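PDB 1WYZ: putative S-adenosylmethionine-dependent methyltransferase from Bacteroides thetaiotaomicron, which probably transfers methyl groups from S-adenosylmethionine and resembles the RsmI-type ribosomal RNA methyltransferases. Local coordinates for the interface of chains A and B. Coordinates in Å, arbitrary orientation; residue numbers count along the deposited sequence, not the author numbering. Chains: chain A/B, putative S-adenosylmethionine-dependent methyltransferase.

The interface of chains A and B. Residues chain A 7, 9, 115, 117-119; chain B 126, 129-130, 208.
A:Pro117 and B:Leu126 meet in the apolar core of this patch, their side chains crossing at about a right angle. CB and CG of the A:Pro117 ring carry the contact, each 3.6 Å from the CD2 methyl of B:Leu126, and CG also touches that residue's backbone carbonyl oxygen. The same methyl lies against the ring and the carbonyl oxygen of A:Pro117 together. Further along the ring, CD of A:Pro117 rests 3.9 Å from CB of B:Ala130, and the CD1 tip of B:Ile208 comes toward it tip to tip at 4.2 Å from CD.

B:Met129, present as selenomethionine, meets A:Pro117 CB from a direction roughly perpendicular to that of B:Leu126 CD2. Its chain is bent at chi3 (56°), which brings the terminal CE methyl over the pair A:Leu7 and A:Pro117, 3.7 Å from CB of each. A:Val115, with CG1 anti to the backbone N (chi1 -178°), directs that methyl to CB of B:Ala130 at 3.8 Å. An alanine in place of A:Pro117 would probably open a gap beside B:Leu126 CD2 and B:Ala130 CB, leaving the leucine tip freer to turn.

Polar linkage runs through water 1, which lies 2.8 Å from the backbone N of A:Val115, in a nearly straight bond (169° at H), and 3.0 Å from the backbone O of B:Ile208. No N or O of one chain comes within bonding distance of the other in this patch.

In the fold, strands 5-8 and 115-117 of chain A, with the loop after the latter, receive helix 123-131 of chain B, while B:Ile208 flanks that helix from the start of strand 208-212. Two-fold symmetry repeats the patch with chains exchanged, consistent with a dimer, although the structure alone does not establish one in solution.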
# COMPACT_ATOMS: atom_id res chain seq x y z
N LEU A 7 -7.96 -8.79 -8.49
CA LEU A 7 -7.47 -9.05 -7.14
C LEU A 7 -8.36 -8.27 -6.17
O LEU A 7 -8.17 -7.07 -6.00
CB LEU A 7 -6.02 -8.60 -7.02
CG LEU A 7 -4.94 -9.63 -7.39
CD1 LEU A 7 -5.49 -10.69 -8.32
CD2 LEU A 7 -3.75 -8.90 -8.00
N PRO A 9 -9.82 -6.87 -2.68
CA PRO A 9 -9.51 -6.70 -1.25
C PRO A 9 -10.73 -6.73 -0.31
O PRO A 9 -11.84 -6.40 -0.71
CB PRO A 9 -8.75 -5.36 -1.22
CG PRO A 9 -9.24 -4.63 -2.44
CD PRO A 9 -9.37 -5.71 -3.47
N VAL A 115 -4.24 -9.06 -15.33
CA VAL A 115 -4.40 -8.94 -13.89
C VAL A 115 -4.71 -7.48 -13.56
O VAL A 115 -4.11 -6.56 -14.12
CB VAL A 115 -3.09 -9.35 -13.16
CG1 VAL A 115 -3.26 -9.27 -11.65
CG2 VAL A 115 -2.68 -10.73 -13.59
N PRO A 117 -5.59 -5.11 -10.02
CA PRO A 117 -5.81 -4.95 -8.57
C PRO A 117 -6.79 -3.81 -8.26
O PRO A 117 -6.71 -2.74 -8.86
CB PRO A 117 -4.40 -4.66 -8.07
CG PRO A 117 -3.89 -3.72 -9.15
CD PRO A 117 -4.37 -4.40 -10.44
N LEU A 118 -7.71 -4.03 -7.33
CA LEU A 118 -8.66 -2.99 -6.97
C LEU A 118 -8.26 -2.35 -5.64
O LEU A 118 -7.62 -3.00 -4.80
CB LEU A 118 -10.08 -3.56 -6.89
CG LEU A 118 -10.63 -4.22 -8.16
CD1 LEU A 118 -12.11 -4.50 -7.98
CD2 LEU A 118 -10.41 -3.30 -9.38
N VAL A 119 -8.63 -1.09 -5.45
CA VAL A 119 -8.28 -0.38 -4.23
C VAL A 119 -8.89 -0.97 -2.96
O VAL A 119 -10.05 -1.36 -2.92
CB VAL A 119 -8.67 1.11 -4.33
CG1 VAL A 119 -8.27 1.84 -3.06
CG2 VAL A 119 -7.99 1.74 -5.52
N LEU B 126 -0.70 -1.55 -5.16
CA LEU B 126 -1.45 -2.06 -6.30
C LEU B 126 -0.45 -2.79 -7.22
O LEU B 126 -0.79 -3.80 -7.85
CB LEU B 126 -2.18 -0.92 -7.05
CG LEU B 126 -3.45 -0.38 -6.36
CD1 LEU B 126 -3.90 0.95 -6.99
CD2 LEU B 126 -4.55 -1.41 -6.45
N MSE B 129 0.56 -6.11 -5.56
CA MSE B 129 -0.51 -7.08 -5.77
C MSE B 129 -0.53 -7.72 -7.17
O MSE B 129 -0.69 -8.94 -7.32
CB MSE B 129 -1.87 -6.43 -5.51
CG MSE B 129 -2.11 -6.01 -4.07
SE MSE B 129 -3.66 -4.82 -3.83
CE MSE B 129 -5.07 -5.91 -4.63
N ALA B 130 -0.39 -6.90 -8.21
CA ALA B 130 -0.44 -7.44 -9.56
C ALA B 130 0.88 -7.97 -10.12
O ALA B 130 0.90 -8.55 -11.20
CB ALA B 130 -1.03 -6.40 -10.51
N ILE B 208 0.29 -3.81 -16.28
CA ILE B 208 1.03 -4.44 -15.19
C ILE B 208 1.20 -5.92 -15.47
O ILE B 208 0.30 -6.73 -15.20
CB ILE B 208 0.31 -4.34 -13.83
CG1 ILE B 208 -0.06 -2.89 -13.53
CG2 ILE B 208 1.24 -4.89 -12.74
CD1 ILE B 208 -1.06 -2.71 -12.39
O HOH W 1 -2.16 -7.82 -16.64